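Local coordinates for protein VirX1 (Cyanophage Syn10, PDB 6QGM) that iodinates diverse substrates, probably as a flavin-dependent halogenase of the tryptophan halogenase family, at residues Ser400-Arg412 against Asn460-Arg472. Residues are numbered along the deposited sequence; the frame is centred on the assembly and turned at random.
Sequences SDFVAMHYAYSMR and NGISFIIAGHGLR
Against one face of the His469 imidazole lie the carbonyl carbon of Tyr409 and, in a CH-pi contact, CA of Ser410, 3.8 Å from the ring centroid. At the ring's edge NE2 donates to His406 O over 2.7 Å, the oxygen sitting 20° out of the ring plane. Histidine suits this place: a flat ring on which a turn can rest, with an N-H for a carbonyl in the last turn of helix 382-408. The His406 ring carries Ile465 CG1 over one face, 4.0 Å from its centroid, while ND1, at the edge, donates to Phe402 O in the ring plane. With NE2 hydrogen-bonded to Glu355, both ring nitrogens are engaged, which fixes the ring's rotation. CE1 of His406 stands over the centre of one face of the Phe402 ring. Ile466 CG2 lies over the rim of one face of the Tyr409 ring, with Met405 O in plane at its edge; branched, apolar isoleucines suit packing over rings. Phe402, CG anti to the backbone N (chi1 179°), brings its flat, apolar ring between the helices, CE1 3.7 Å from Ile465 CG1, beside the backbone of Gly461, an N-cap whose positive phi suits glycine. Unbranched Met405 reaches Ile462, SD to CG1 3.6 Å. Gly470 closes the second helix in a Schellman motif. Segments 400-408 and 462-468 run nearly parallel, 11° apart, axes 9.7 Å from each other. Helix 441-451 packs on Met405 and Tyr409, and Arg376 of the second subunit hydrogen-bonds to the carbonyls of Tyr409 and His469, placing the C-terminal ends of both helices at the subunit interface.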
loop_
_atom_site.group_PDB
_atom_site.type_symbol
_atom_site.label_atom_id
_atom_site.label_comp_id
_atom_site.label_asym_id
_atom_site.label_seq_id
_atom_site.Cartn_x
_atom_site.Cartn_y
_atom_site.Cartn_z
ATOM N N SER B 400 -8.341 17.754 -5.393
ATOM C CA SER B 400 -9.827 17.856 -5.448
ATOM C C SER B 400 -10.434 17.200 -4.196
ATOM O O SER B 400 -11.386 17.791 -3.640
ATOM C CB SER B 400 -10.393 17.295 -6.741
ATOM O OG SER B 400 -10.098 15.915 -6.877
ATOM N N ASP B 401 -9.891 16.058 -3.748
ATOM C CA ASP B 401 -10.265 15.405 -2.458
ATOM C C ASP B 401 -9.961 16.333 -1.276
ATOM O O ASP B 401 -10.816 16.452 -0.377
ATOM C CB ASP B 401 -9.539 14.069 -2.254
ATOM C CG ASP B 401 -10.252 12.875 -2.853
ATOM O OD1 ASP B 401 -11.456 12.984 -3.113
ATOM O OD2 ASP B 401 -9.598 11.861 -3.074
ATOM N N PHE B 402 -8.781 16.947 -1.255
ATOM C CA PHE B 402 -8.355 17.863 -0.166
ATOM C C PHE B 402 -9.348 19.026 -0.074
ATOM O O PHE B 402 -9.820 19.357 1.035
ATOM C CB PHE B 402 -6.916 18.334 -0.389
ATOM C CG PHE B 402 -6.412 19.297 0.658
ATOM C CD1 PHE B 402 -6.695 19.135 2.007
ATOM C CD2 PHE B 402 -5.615 20.362 0.287
ATOM C CE1 PHE B 402 -6.216 20.042 2.949
ATOM C CE2 PHE B 402 -5.143 21.272 1.223
ATOM C CZ PHE B 402 -5.447 21.119 2.549
ATOM N N VAL B 403 -9.686 19.620 -1.219
ATOM C CA VAL B 403 -10.643 20.763 -1.307
ATOM C C VAL B 403 -12.011 20.271 -0.804
ATOM O O VAL B 403 -12.624 20.990 -0.018
ATOM C CB VAL B 403 -10.689 21.341 -2.739
ATOM C CG1 VAL B 403 -11.849 22.285 -2.959
ATOM C CG2 VAL B 403 -9.391 22.034 -3.079
ATOM N N ALA B 404 -12.447 19.069 -1.194
ATOM C CA ALA B 404 -13.736 18.482 -0.766
ATOM C C ALA B 404 -13.788 18.369 0.768
ATOM O O ALA B 404 -14.885 18.569 1.330
ATOM C CB ALA B 404 -13.962 17.140 -1.428
ATOM N N MET B 405 -12.652 18.094 1.427
ATOM C CA MET B 405 -12.589 17.906 2.898
ATOM C C MET B 405 -12.938 19.207 3.632
ATOM O O MET B 405 -13.475 19.111 4.743
ATOM C CB MET B 405 -11.206 17.417 3.328
ATOM C CG MET B 405 -10.981 15.951 3.045
ATOM S SD MET B 405 -9.476 15.302 3.768
ATOM C CE MET B 405 -9.550 13.595 3.231
ATOM N N HIS B 406 -12.666 20.369 3.032
ATOM C CA HIS B 406 -13.006 21.712 3.589
ATOM C C HIS B 406 -14.519 21.845 3.799
ATOM O O HIS B 406 -14.925 22.552 4.740
ATOM C CB HIS B 406 -12.536 22.847 2.669
ATOM C CG HIS B 406 -11.056 22.962 2.522
ATOM N ND1 HIS B 406 -10.275 21.927 2.062
ATOM C CD2 HIS B 406 -10.220 23.993 2.727
ATOM C CE1 HIS B 406 -9.011 22.310 2.024
ATOM N NE2 HIS B 406 -8.956 23.575 2.423
ATOM N N TYR B 407 -15.310 21.224 2.924
ATOM C CA TYR B 407 -16.793 21.243 2.960
ATOM C C TYR B 407 -17.286 20.128 3.885
ATOM O O TYR B 407 -18.125 20.381 4.756
ATOM C CB TYR B 407 -17.373 21.068 1.549
ATOM C CG TYR B 407 -17.066 22.175 0.571
ATOM C CD1 TYR B 407 -17.773 23.358 0.599
ATOM C CD2 TYR B 407 -16.095 22.025 -0.404
ATOM C CE1 TYR B 407 -17.516 24.383 -0.297
ATOM C CE2 TYR B 407 -15.814 23.032 -1.307
ATOM C CZ TYR B 407 -16.529 24.220 -1.253
ATOM O OH TYR B 407 -16.276 25.227 -2.144
ATOM N N ALA B 408 -16.754 18.924 3.685
ATOM C CA ALA B 408 -17.261 17.657 4.249
ATOM C C ALA B 408 -17.344 17.729 5.778
ATOM O O ALA B 408 -18.297 17.153 6.348
ATOM C CB ALA B 408 -16.359 16.529 3.814
ATOM N N TYR B 409 -16.373 18.401 6.408
ATOM C CA TYR B 409 -16.164 18.406 7.877
ATOM C C TYR B 409 -16.724 19.680 8.515
ATOM O O TYR B 409 -16.635 19.787 9.736
ATOM C CB TYR B 409 -14.681 18.197 8.171
ATOM C CG TYR B 409 -14.232 16.790 7.898
ATOM C CD1 TYR B 409 -14.599 15.762 8.752
ATOM C CD2 TYR B 409 -13.478 16.473 6.780
ATOM C CE1 TYR B 409 -14.190 14.457 8.537
ATOM C CE2 TYR B 409 -13.090 15.168 6.525
ATOM C CZ TYR B 409 -13.461 14.160 7.404
ATOM O OH TYR B 409 -13.122 12.870 7.146
ATOM N N SER B 410 -17.300 20.594 7.728
ATOM C CA SER B 410 -17.932 21.831 8.251
ATOM C C SER B 410 -19.062 21.461 9.213
ATOM O O SER B 410 -19.627 20.345 9.080
ATOM C CB SER B 410 -18.433 22.711 7.154
ATOM O OG SER B 410 -19.144 23.815 7.693
ATOM N N MET B 411 -19.378 22.366 10.144
ATOM C CA MET B 411 -20.541 22.231 11.061
ATOM C C MET B 411 -21.791 22.829 10.402
ATOM O O MET B 411 -22.897 22.553 10.902
ATOM C CB MET B 411 -20.289 22.915 12.405
ATOM C CG MET B 411 -19.123 22.296 13.136
ATOM S SD MET B 411 -18.928 22.905 14.826
ATOM C CE MET B 411 -20.390 22.200 15.584
ATOM N N ARG B 412 -21.632 23.587 9.312
ATOM C CA ARG B 412 -22.739 24.337 8.664
ATOM C C ARG B 412 -23.792 23.377 8.105
ATOM O O ARG B 412 -23.455 22.473 7.318
ATOM C CB ARG B 412 -22.196 25.241 7.562
ATOM C CG ARG B 412 -21.304 26.341 8.107
ATOM C CD ARG B 412 -20.991 27.374 7.056
ATOM N NE ARG B 412 -22.208 28.025 6.587
ATOM C CZ ARG B 412 -22.247 29.124 5.869
ATOM N NH1 ARG B 412 -21.132 29.730 5.528
ATOM N NH2 ARG B 412 -23.409 29.608 5.494
ATOM N N ASN B 460 -0.208 16.304 5.938
ATOM C CA ASN B 460 0.315 17.644 5.565
ATOM C C ASN B 460 -0.807 18.493 4.956
ATOM O O ASN B 460 -0.942 18.479 3.723
ATOM C CB ASN B 460 1.542 17.543 4.635
ATOM C CG ASN B 460 2.379 18.819 4.532
ATOM O OD1 ASN B 460 1.868 19.945 4.668
ATOM N ND2 ASN B 460 3.678 18.661 4.272
ATOM N N GLY B 461 -1.551 19.231 5.786
ATOM C CA GLY B 461 -2.556 20.196 5.314
ATOM C C GLY B 461 -3.934 19.893 5.871
ATOM O O GLY B 461 -4.612 20.830 6.356
ATOM N N ILE B 462 -4.338 18.623 5.805
ATOM C CA ILE B 462 -5.603 18.115 6.403
ATOM C C ILE B 462 -5.662 18.554 7.872
ATOM O O ILE B 462 -6.762 18.954 8.326
ATOM C CB ILE B 462 -5.722 16.587 6.238
ATOM C CG1 ILE B 462 -6.115 16.232 4.798
ATOM C CG2 ILE B 462 -6.719 16.006 7.242
ATOM C CD1 ILE B 462 -5.851 14.792 4.426
ATOM N N SER B 463 -4.540 18.477 8.585
ATOM C CA SER B 463 -4.480 18.778 10.034
ATOM C C SER B 463 -5.016 20.195 10.297
ATOM O O SER B 463 -5.834 20.339 11.218
ATOM C CB SER B 463 -3.096 18.571 10.579
ATOM O OG SER B 463 -2.840 17.193 10.738
ATOM N N PHE B 464 -4.628 21.190 9.494
ATOM C CA PHE B 464 -5.043 22.599 9.709
ATOM C C PHE B 464 -6.555 22.755 9.474
ATOM O O PHE B 464 -7.203 23.539 10.174
ATOM C CB PHE B 464 -4.276 23.542 8.785
ATOM C CG PHE B 464 -2.808 23.652 9.096
ATOM C CD1 PHE B 464 -2.348 24.494 10.097
ATOM C CD2 PHE B 464 -1.893 22.882 8.397
ATOM C CE1 PHE B 464 -0.996 24.573 10.385
ATOM C CE2 PHE B 464 -0.540 22.964 8.681
ATOM C CZ PHE B 464 -0.098 23.792 9.691
ATOM N N ILE B 465 -7.095 22.022 8.510
ATOM C CA ILE B 465 -8.518 22.113 8.063
ATOM C C ILE B 465 -9.437 21.469 9.115
ATOM O O ILE B 465 -10.372 22.161 9.564
ATOM C CB ILE B 465 -8.683 21.475 6.671
ATOM C CG1 ILE B 465 -7.783 22.138 5.624
ATOM C CG2 ILE B 465 -10.145 21.505 6.235
ATOM C CD1 ILE B 465 -7.856 23.648 5.593
ATOM N N ILE B 466 -9.189 20.220 9.508
ATOM C CA ILE B 466 -10.037 19.510 10.517
ATOM C C ILE B 466 -9.843 20.124 11.918
ATOM O O ILE B 466 -10.827 20.146 12.686
ATOM C CB ILE B 466 -9.825 17.979 10.493
ATOM C CG1 ILE B 466 -8.418 17.564 10.918
ATOM C CG2 ILE B 466 -10.195 17.410 9.131
ATOM C CD1 ILE B 466 -8.208 16.074 10.959
ATOM N N ALA B 467 -8.652 20.642 12.229
ATOM C CA ALA B 467 -8.388 21.439 13.458
ATOM C C ALA B 467 -9.310 22.662 13.483
ATOM O O ALA B 467 -9.995 22.864 14.518
ATOM C CB ALA B 467 -6.940 21.860 13.544
ATOM N N GLY B 468 -9.323 23.438 12.386
ATOM C CA GLY B 468 -10.113 24.675 12.237
ATOM C C GLY B 468 -11.598 24.402 12.280
ATOM O O GLY B 468 -12.349 25.306 12.703
ATOM N N HIS B 469 -12.020 23.213 11.849
ATOM C CA HIS B 469 -13.448 22.797 11.863
ATOM C C HIS B 469 -13.828 22.282 13.256
ATOM O O HIS B 469 -14.997 21.947 13.446
ATOM C CB HIS B 469 -13.715 21.757 10.771
ATOM C CG HIS B 469 -13.973 22.340 9.421
ATOM N ND1 HIS B 469 -14.690 23.505 9.235
ATOM C CD2 HIS B 469 -13.649 21.901 8.183
ATOM C CE1 HIS B 469 -14.778 23.762 7.946
ATOM N NE2 HIS B 469 -14.144 22.788 7.274
ATOM N N GLY B 470 -12.865 22.201 14.179
ATOM C CA GLY B 470 -13.086 21.911 15.609
ATOM C C GLY B 470 -12.946 20.436 15.939
ATOM O O GLY B 470 -13.536 20.004 16.920
ATOM N N LEU B 471 -12.160 19.695 15.173
ATOM C CA LEU B 471 -11.863 18.267 15.466
ATOM C C LEU B 471 -10.500 18.148 16.167
ATOM O O LEU B 471 -9.654 18.999 15.967
ATOM C CB LEU B 471 -11.908 17.473 14.155
ATOM C CG LEU B 471 -13.246 17.464 13.425
ATOM C CD1 LEU B 471 -13.061 17.187 11.945
ATOM C CD2 LEU B 471 -14.182 16.452 14.034
ATOM N N ARG B 472 -10.346 17.105 16.976
ATOM C CA ARG B 472 -9.147 16.755 17.785
ATOM C C ARG B 472 -8.825 15.275 17.615
ATOM O O ARG B 472 -9.733 14.473 17.438
ATOM C CB ARG B 472 -9.449 17.052 19.254
ATOM C CG ARG B 472 -9.592 18.537 19.552
ATOM C CD ARG B 472 -10.084 18.793 20.964
ATOM N NE ARG B 472 -11.260 18.011 21.284
ATOM C CZ ARG B 472 -12.459 18.187 20.740
ATOM N NH1 ARG B 472 -12.652 19.115 19.823
ATOM N NH2 ARG B 472 -13.471 17.420 21.101
#